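Positive phenol-degradative gene regulator (Ralstonia sp. E2, PDB 5FRY) senses phenols through this N-terminal domain, which binds a dimethylphenol and a zinc ion, and probably activates transcription of phenol-degradation genes as an ATP-dependent enhancer-binding protein. Local coordinates at residues G15-L23 and M97-E105; R86-L95 and V115-Y124. All blocks are in the same frame, centred on the assembly; numbering follows the deposited sequence.

In the fold
From the N terminus, helix 15-20 and the turn after it pack on helix 97-104 in contact 1, closing a long loop that holds most of the three-stranded sheet, helices 44-58 and 60-84, and helix 91-95. Contact 2 starts inside that loop, at residues 86-95, and ends beyond it, at the hairpin 115-124, so the two contacts cross along the chain. It closes a shorter loop, residues 96-114, with helix 97-104 and the start of strand 109-118. The centres of the contacts lie about 17 Å apart. Together they tie the N-terminal helix and the edge of the four-stranded sheet to consecutive helices; helix 97-104 also borders the phenol pocket.

Contact 1: residues G15-L23 and M97-E105; sequences GLSNLARRL and MGPCLHTIE. With ERH (3,4-dimethylphenol), chain D.
Leu19 points its CG away from its own carbonyl carbon and beside the backbone N (chi1 -83°), and an extended second torsion then carries CD1 into helix 97-104. There the side chain is a knob in a hole formed by Met97, Cys100, Leu101 and Ile104. CD1 of Leu19 lies 3.6 Å from CG of Met97, the two side chains crossing at about a right angle, and 3.9 Å from CG of Leu101. Closer to the backbone, CB of Leu19 meets CD1 of Ile104 at 3.9 Å.

One turn earlier, Leu16 has a similar first torsion (-58°), which lets CD2 reach the second helix although its CA to CB bond does not head for helix 97-104. This methyl lies 3.5 Å from the carbonyl O of Cys100 and also touches CB of Cys100 and CG1 of Ile104. Beside it the sulfur of Cys100 rests against the backbone of Gly15, SG to CA 3.6 Å, a close approach made where glycine has no side chain. At the far end CD2 of Leu23 passes CG2 of Ile104 at 3.8 Å, the two side chains running in opposite directions.

No hydrogen bond joins the segments; the contact is apolar packing between helix axes crossing at -68°. Within helix 97-104 the hydroxyl of Thr103 donates to the carbonyl O of Pro99 (OG1 to O 2.9 Å), which takes the backbone N of Thr103 from the opposite face of its plane.

Pro99 and His102 of helix 97-104 belong to the dimethylphenol pocket, and neither touches residues 15-23. Met97 and Leu101 also touch helices 60-84 and 152-166, Leu23 packs on strand 31-34, and Met27 of the second subunit packs against Leu16 and Ile104.

Contact 2: residues R86-L95 and V115-Y124; sequences RSGHSDFGML and VDINIAAGVY
Asp91 provides the hydrogen bond across this contact: its OD2 accepts from the backbone N of Ile119 at 2.8 Å, met nearly along the C-O axis and almost straight at 171°. The carboxylate CG stands anti to its own carbonyl carbon (chi1 -70°), which swings OD2 over to the start of the turn 119-122. A water donates to the same OD2 and accepts from the N of Ala120, so two successive amides of the turn are tied to one oxygen, one directly and one through water. On the helix side, Ser90 is the N-cap of helix 91-95, its OG accepting from the N of Gly93 at 3.2 Å.

The amides held by Asp91 belong to the beta hairpin of strands 109-118 and 123-131. Its type I turn runs from Ile119 to Gly122, and Gly122 with Val123 opposite Asn118 forms a G1 bulge; Gly122 has the positive phi of 80° usual at that position.

Two van der Waals contacts set aliphatic carbons against oxygens. CG1 of Ile119 lies 3.6 Å from OD2 of Asp91, the two side chains crossing at a slant. Ile117 sets CD1 against helix 91-95, 3.8 Å from the carbonyl O of Asp91.

The apolar pairs centre on Leu95. Its CB lies 4.0 Å from CD1 of Ile117, whose CG2 faces CB of Phe92 more loosely. Leu95 reaches tip to tip toward Val115, CD1 to CG1 4.1 Å, while its CD2 approaches Tyr124 with the side chains at about a right angle, 3.8 Å from CE1.

Among partners further off, the hydroxyl of Tyr124 bonds to that of Tyr172, a residue of the ligand pocket, and Leu95 and Val115 both touch Phe128. Ile117 and Ile119 meet helix 152-166 at Met166.

Contact 1: residues G15-L23 and M97-E105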
loop_
_atom_site.group_PDB
_atom_site.type_symbol
_atom_site.label_atom_id
_atom_site.label_comp_id
_atom_site.label_asym_id
_atom_site.label_seq_id
_atom_site.Cartn_x
_atom_site.Cartn_y
_atom_site.Cartn_z
ATOM N N GLY A 15 5.916 17.213 15.741
ATOM C CA GLY A 15 4.751 16.547 15.196
ATOM C C GLY A 15 4.931 15.042 15.120
ATOM O O GLY A 15 4.002 14.293 15.427
ATOM N N LEU A 16 6.127 14.605 14.719
ATOM C CA LEU A 16 6.421 13.185 14.517
ATOM C C LEU A 16 6.389 12.386 15.818
ATOM O O LEU A 16 5.947 11.235 15.835
ATOM C CB LEU A 16 7.783 13.005 13.836
ATOM C CG LEU A 16 8.006 13.663 12.465
ATOM C CD1 LEU A 16 9.458 13.553 12.024
ATOM C CD2 LEU A 16 7.091 13.088 11.387
ATOM N N SER A 17 6.852 12.980 16.911
ATOM C CA SER A 17 6.846 12.273 18.189
ATOM C C SER A 17 5.422 12.152 18.732
ATOM O O SER A 17 5.001 11.072 19.153
ATOM C CB SER A 17 7.758 12.972 19.206
ATOM O OG SER A 17 7.497 14.364 19.263
ATOM N N ASN A 18 4.683 13.259 18.694
ATOM C CA ASN A 18 3.313 13.314 19.193
ATOM C C ASN A 18 2.381 12.411 18.385
ATOM O O ASN A 18 1.440 11.832 18.927
ATOM C CB ASN A 18 2.814 14.763 19.174
ATOM C CG ASN A 18 1.332 14.890 19.483
ATOM O OD1 ASN A 18 0.787 14.167 20.319
ATOM N ND2 ASN A 18 0.671 15.821 18.806
ATOM N N LEU A 19 2.659 12.283 17.089
ATOM C CA LEU A 19 1.828 11.475 16.197
ATOM C C LEU A 19 2.263 10.006 16.151
ATOM O O LEU A 19 1.524 9.147 15.668
ATOM C CB LEU A 19 1.835 12.074 14.787
ATOM C CG LEU A 19 0.840 13.223 14.596
ATOM C CD1 LEU A 19 1.010 13.907 13.257
ATOM C CD2 LEU A 19 -0.574 12.685 14.727
ATOM N N ALA A 20 3.449 9.715 16.672
ATOM C CA ALA A 20 3.958 8.342 16.693
ATOM C C ALA A 20 3.197 7.478 17.704
ATOM O O ALA A 20 3.017 6.273 17.500
ATOM C CB ALA A 20 5.445 8.337 17.005
ATOM N N ARG A 21 2.757 8.110 18.792
ATOM C CA ARG A 21 1.977 7.444 19.834
ATOM C C ARG A 21 0.663 6.845 19.314
ATOM O O ARG A 21 -0.006 6.096 20.023
ATOM C CB ARG A 21 1.660 8.426 20.967
ATOM C CG ARG A 21 2.863 8.892 21.780
ATOM C CD ARG A 21 2.437 9.900 22.846
ATOM N NE ARG A 21 1.426 9.363 23.763
ATOM C CZ ARG A 21 0.835 10.068 24.724
ATOM N NH1 ARG A 21 1.148 11.344 24.901
ATOM N NH2 ARG A 21 -0.074 9.506 25.510
ATOM N N ARG A 22 0.287 7.199 18.089
ATOM C CA ARG A 22 -0.974 6.738 17.507
ATOM C C ARG A 22 -0.753 5.591 16.529
ATOM O O ARG A 22 -1.702 5.055 15.950
ATOM C CB ARG A 22 -1.676 7.899 16.824
ATOM C CG ARG A 22 -1.945 9.050 17.777
ATOM C CD ARG A 22 -2.927 10.016 17.183
ATOM N NE ARG A 22 -3.883 10.501 18.176
ATOM C CZ ARG A 22 -4.740 9.723 18.829
ATOM N NH1 ARG A 22 -4.747 8.406 18.614
ATOM N NH2 ARG A 22 -5.576 10.262 19.708
ATOM N N LEU A 23 0.509 5.218 16.350
ATOM C CA LEU A 23 0.864 4.107 15.478
ATOM C C LEU A 23 1.069 2.874 16.340
ATOM O O LEU A 23 1.969 2.832 17.177
ATOM C CB LEU A 23 2.110 4.423 14.658
ATOM C CG LEU A 23 2.538 3.452 13.562
ATOM C CD1 LEU A 23 1.339 2.984 12.771
ATOM C CD2 LEU A 23 3.528 4.155 12.653
ATOM N N MET A 97 0.559 18.598 10.683
ATOM C CA MET A 97 0.420 17.187 10.989
ATOM C C MET A 97 0.337 16.382 9.689
ATOM O O MET A 97 0.797 15.242 9.640
ATOM C CB MET A 97 -0.794 16.942 11.888
ATOM C CG MET A 97 -0.505 17.181 13.371
ATOM S SD MET A 97 -1.933 17.035 14.499
ATOM C CE MET A 97 -2.869 18.473 14.018
ATOM N N GLY A 98 -0.236 16.987 8.651
ATOM C CA GLY A 98 -0.252 16.422 7.312
ATOM C C GLY A 98 1.117 15.943 6.866
ATOM O O GLY A 98 1.358 14.735 6.757
ATOM N N PRO A 99 2.023 16.892 6.603
ATOM C CA PRO A 99 3.415 16.593 6.259
ATOM C C PRO A 99 4.075 15.554 7.192
ATOM O O PRO A 99 4.818 14.716 6.686
ATOM C CB PRO A 99 4.097 17.959 6.369
ATOM C CG PRO A 99 3.009 18.927 6.016
ATOM C CD PRO A 99 1.728 18.338 6.510
ATOM N N CYS A 100 3.830 15.635 8.480
ATOM C CA CYS A 100 4.351 14.692 9.437
ATOM C C CYS A 100 3.821 13.287 9.149
ATOM O O CYS A 100 4.580 12.358 9.003
ATOM C CB CYS A 100 3.992 15.102 10.842
ATOM S SG CYS A 100 4.891 16.520 11.566
ATOM N N LEU A 101 2.519 13.152 9.047
ATOM C CA LEU A 101 1.937 11.853 8.786
ATOM C C LEU A 101 2.460 11.262 7.491
ATOM O O LEU A 101 2.771 10.114 7.444
ATOM C CB LEU A 101 0.432 11.922 8.813
ATOM C CG LEU A 101 -0.251 11.903 10.155
ATOM C CD1 LEU A 101 -1.660 12.448 10.138
ATOM C CD2 LEU A 101 -0.219 10.503 10.709
ATOM N N HIS A 102 2.561 12.084 6.451
ATOM C CA HIS A 102 3.082 11.626 5.167
ATOM C C HIS A 102 4.472 11.016 5.329
ATOM O O HIS A 102 4.813 10.036 4.664
ATOM C CB HIS A 102 3.127 12.781 4.165
ATOM C CG HIS A 102 2.611 12.421 2.806
ATOM N ND1 HIS A 102 2.570 13.321 1.763
ATOM C CD2 HIS A 102 2.114 11.259 2.320
ATOM C CE1 HIS A 102 2.070 12.730 0.693
ATOM N NE2 HIS A 102 1.785 11.478 1.004
ATOM N N THR A 103 5.268 11.602 6.216
ATOM C CA THR A 103 6.598 11.132 6.479
ATOM C C THR A 103 6.582 9.839 7.257
ATOM O O THR A 103 7.230 8.908 6.870
ATOM C CB THR A 103 7.443 12.194 7.186
ATOM O OG1 THR A 103 7.356 13.415 6.489
ATOM C CG2 THR A 103 8.878 11.814 7.206
ATOM N N ILE A 104 5.788 9.777 8.318
ATOM C CA ILE A 104 5.701 8.575 9.141
ATOM C C ILE A 104 5.317 7.379 8.297
ATOM O O ILE A 104 5.775 6.263 8.538
ATOM C CB ILE A 104 4.684 8.732 10.280
ATOM C CG1 ILE A 104 5.215 9.732 11.316
ATOM C CG2 ILE A 104 4.384 7.374 10.928
ATOM C CD1 ILE A 104 4.166 10.217 12.328
ATOM N N GLU A 105 4.499 7.640 7.287
ATOM C CA GLU A 105 4.001 6.613 6.388
ATOM C C GLU A 105 5.044 6.219 5.340
ATOM O O GLU A 105 4.795 5.343 4.506
ATOM C CB GLU A 105 2.691 7.095 5.726
ATOM C CG GLU A 105 1.533 7.090 6.715
ATOM C CD GLU A 105 0.343 7.932 6.323
ATOM O OE1 GLU A 105 0.160 8.326 5.133
ATOM O OE2 GLU A 105 -0.428 8.230 7.249
HETATM O O01 ERH D . 2.732 15.491 1.822
HETATM C C02 ERH D . 1.770 19.122 2.235
HETATM C C03 ERH D . -0.081 17.666 3.006
HETATM C C04 ERH D . 0.531 19.027 2.754
HETATM C C05 ERH D . 2.551 17.869 1.905
HETATM C C06 ERH D . 0.614 16.549 2.712
HETATM C C07 ERH D . 2.006 16.657 2.130
HETATM C C08 ERH D . 2.383 20.483 1.983
HETATM C C09 ERH D . -1.474 17.558 3.589
#

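Contact 2: residues R86-L95 and V115-Y124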
loop_
_atom_site.group_PDB
_atom_site.type_symbol
_atom_site.label_atom_id
_atom_site.label_comp_id
_atom_site.label_asym_id
_atom_site.label_seq_id
_atom_site.Cartn_x
_atom_site.Cartn_y
_atom_site.Cartn_z
ATOM N N ARG A 86 -6.223 18.387 18.722
ATOM C CA ARG A 86 -6.278 19.783 18.316
ATOM C C ARG A 86 -6.469 20.713 19.512
ATOM O O ARG A 86 -6.743 21.904 19.348
ATOM C CB ARG A 86 -7.409 19.968 17.303
ATOM C CG ARG A 86 -7.530 21.364 16.726
ATOM C CD ARG A 86 -8.265 21.331 15.405
ATOM N NE ARG A 86 -8.908 22.605 15.096
ATOM C CZ ARG A 86 -9.599 22.831 13.985
ATOM N NH1 ARG A 86 -9.726 21.863 13.082
ATOM N NH2 ARG A 86 -10.158 24.018 13.773
ATOM N N SER A 87 -6.307 20.155 20.710
ATOM C CA SER A 87 -6.533 20.865 21.971
ATOM C C SER A 87 -6.059 22.318 21.966
ATOM O O SER A 87 -6.871 23.246 21.990
ATOM C CB SER A 87 -5.845 20.111 23.113
ATOM O OG SER A 87 -4.519 19.751 22.757
ATOM N N GLY A 88 -4.746 22.508 21.930
ATOM C CA GLY A 88 -4.169 23.839 21.967
ATOM C C GLY A 88 -3.247 24.122 20.797
ATOM O O GLY A 88 -2.360 24.974 20.887
ATOM N N HIS A 89 -3.455 23.410 19.692
ATOM C CA HIS A 89 -2.612 23.587 18.515
ATOM C C HIS A 89 -3.147 24.688 17.608
ATOM O O HIS A 89 -4.359 24.857 17.464
ATOM C CB HIS A 89 -2.492 22.273 17.744
ATOM C CG HIS A 89 -1.739 21.212 18.484
ATOM N ND1 HIS A 89 -2.283 20.504 19.531
ATOM C CD2 HIS A 89 -0.473 20.753 18.337
ATOM C CE1 HIS A 89 -1.389 19.647 19.994
ATOM N NE2 HIS A 89 -0.283 19.777 19.286
ATOM N N SER A 90 -2.238 25.451 17.008
ATOM C CA SER A 90 -2.635 26.496 16.075
ATOM C C SER A 90 -3.019 25.874 14.735
ATOM O O SER A 90 -2.765 24.687 14.496
ATOM C CB SER A 90 -1.513 27.517 15.881
ATOM O OG SER A 90 -0.453 26.975 15.101
ATOM N N ASP A 91 -3.628 26.680 13.869
ATOM C CA ASP A 91 -3.940 26.263 12.506
ATOM C C ASP A 91 -2.732 25.685 11.778
ATOM O O ASP A 91 -2.865 24.733 11.015
ATOM C CB ASP A 91 -4.487 27.435 11.706
ATOM C CG ASP A 91 -5.874 27.856 12.163
ATOM O OD1 ASP A 91 -6.255 27.535 13.313
ATOM O OD2 ASP A 91 -6.575 28.507 11.357
ATOM N N PHE A 92 -1.559 26.277 11.986
ATOM C CA PHE A 92 -0.360 25.773 11.332
ATOM C C PHE A 92 0.057 24.445 11.950
ATOM O O PHE A 92 0.530 23.541 11.251
ATOM C CB PHE A 92 0.785 26.783 11.421
ATOM C CG PHE A 92 2.122 26.200 11.073
ATOM C CD1 PHE A 92 2.482 25.992 9.751
ATOM C CD2 PHE A 92 3.020 25.844 12.075
ATOM C CE1 PHE A 92 3.715 25.441 9.431
ATOM C CE2 PHE A 92 4.253 25.294 11.761
ATOM C CZ PHE A 92 4.598 25.092 10.440
ATOM N N GLY A 93 -0.108 24.332 13.263
ATOM C CA GLY A 93 0.180 23.091 13.960
ATOM C C GLY A 93 -0.705 21.978 13.442
ATOM O O GLY A 93 -0.265 20.834 13.291
ATOM N N MET A 94 -1.957 22.324 13.158
ATOM C CA MET A 94 -2.901 21.386 12.572
ATOM C C MET A 94 -2.451 20.958 11.176
ATOM O O MET A 94 -2.385 19.768 10.862
ATOM C CB MET A 94 -4.299 22.008 12.505
ATOM C CG MET A 94 -4.866 22.415 13.848
ATOM S SD MET A 94 -4.924 21.031 15.012
ATOM C CE MET A 94 -5.715 19.767 14.010
ATOM N N LEU A 95 -2.169 21.950 10.338
ATOM C CA LEU A 95 -1.699 21.721 8.981
ATOM C C LEU A 95 -0.451 20.850 8.988
ATOM O O LEU A 95 -0.352 19.877 8.236
ATOM C CB LEU A 95 -1.420 23.061 8.295
ATOM C CG LEU A 95 -0.901 23.107 6.857
ATOM C CD1 LEU A 95 0.588 22.756 6.778
ATOM C CD2 LEU A 95 -1.713 22.197 5.955
ATOM N N VAL A 115 3.868 28.764 4.464
ATOM C CA VAL A 115 2.462 28.390 4.576
ATOM C C VAL A 115 1.650 29.440 5.322
ATOM O O VAL A 115 1.904 29.716 6.493
ATOM C CB VAL A 115 2.282 27.032 5.294
ATOM C CG1 VAL A 115 0.873 26.494 5.069
ATOM C CG2 VAL A 115 3.301 26.040 4.805
ATOM N N ASP A 116 0.676 30.023 4.627
ATOM C CA ASP A 116 -0.284 30.941 5.237
ATOM C C ASP A 116 -1.613 30.229 5.339
ATOM O O ASP A 116 -2.157 29.790 4.327
ATOM C CB ASP A 116 -0.444 32.223 4.412
ATOM C CG ASP A 116 0.683 33.218 4.629
ATOM O OD1 ASP A 116 1.295 33.216 5.723
ATOM O OD2 ASP A 116 0.942 34.015 3.700
ATOM N N ILE A 117 -2.134 30.094 6.552
ATOM C CA ILE A 117 -3.377 29.366 6.737
ATOM C C ILE A 117 -4.226 29.984 7.851
ATOM O O ILE A 117 -3.734 30.246 8.948
ATOM C CB ILE A 117 -3.103 27.858 7.030
ATOM C CG1 ILE A 117 -4.402 27.048 7.007
ATOM C CG2 ILE A 117 -2.345 27.676 8.338
ATOM C CD1 ILE A 117 -4.310 25.686 7.663
ATOM N N ASN A 118 -5.482 30.277 7.521
ATOM C CA ASN A 118 -6.516 30.550 8.519
ATOM C C ASN A 118 -7.779 29.790 8.156
ATOM O O ASN A 118 -8.396 30.054 7.115
ATOM C CB ASN A 118 -6.828 32.044 8.634
ATOM C CG ASN A 118 -7.689 32.359 9.860
ATOM O OD1 ASN A 118 -8.891 32.086 9.882
ATOM N ND2 ASN A 118 -7.065 32.909 10.895
ATOM N N ILE A 119 -8.150 28.838 9.007
ATOM C CA ILE A 119 -9.220 27.904 8.701
ATOM C C ILE A 119 -10.561 28.612 8.779
ATOM O O ILE A 119 -11.380 28.537 7.859
ATOM C CB ILE A 119 -9.184 26.689 9.658
ATOM C CG1 ILE A 119 -7.932 25.846 9.364
ATOM C CG2 ILE A 119 -10.467 25.874 9.544
ATOM C CD1 ILE A 119 -7.692 24.736 10.361
ATOM N N ALA A 120 -10.770 29.320 9.884
ATOM C CA ALA A 120 -11.959 30.134 10.061
ATOM C C ALA A 120 -12.221 31.061 8.869
ATOM O O ALA A 120 -13.377 31.279 8.493
ATOM C CB ALA A 120 -11.841 30.953 11.343
ATOM N N ALA A 121 -11.149 31.580 8.264
ATOM C CA ALA A 121 -11.275 32.657 7.283
ATOM C C ALA A 121 -11.227 32.142 5.848
ATOM O O ALA A 121 -11.450 32.894 4.905
ATOM C CB ALA A 121 -10.179 33.709 7.508
ATOM N N GLY A 122 -10.893 30.864 5.685
ATOM C CA GLY A 122 -10.922 30.243 4.376
ATOM C C GLY A 122 -9.704 30.579 3.554
ATOM O O GLY A 122 -9.709 30.421 2.338
ATOM N N VAL A 123 -8.655 31.042 4.227
ATOM C CA VAL A 123 -7.409 31.404 3.568
ATOM C C VAL A 123 -6.401 30.264 3.601
ATOM O O VAL A 123 -6.127 29.712 4.660
ATOM C CB VAL A 123 -6.730 32.608 4.225
ATOM C CG1 VAL A 123 -5.607 33.109 3.335
ATOM C CG2 VAL A 123 -7.717 33.695 4.490
ATOM N N TYR A 124 -5.822 29.940 2.455
ATOM C CA TYR A 124 -4.710 28.983 2.477
ATOM C C TYR A 124 -3.768 29.214 1.328
ATOM O O TYR A 124 -4.173 29.225 0.159
ATOM C CB TYR A 124 -5.195 27.525 2.441
ATOM C CG TYR A 124 -4.024 26.560 2.563
ATOM C CD1 TYR A 124 -3.485 26.249 3.810
ATOM C CD2 TYR A 124 -3.435 26.000 1.436
ATOM C CE1 TYR A 124 -2.406 25.401 3.940
ATOM C CE2 TYR A 124 -2.345 25.136 1.557
ATOM C CZ TYR A 124 -1.842 24.840 2.813
ATOM O OH TYR A 124 -0.765 23.991 2.951
HETATM O O HOH W 1 -9.348 29.498 12.393
#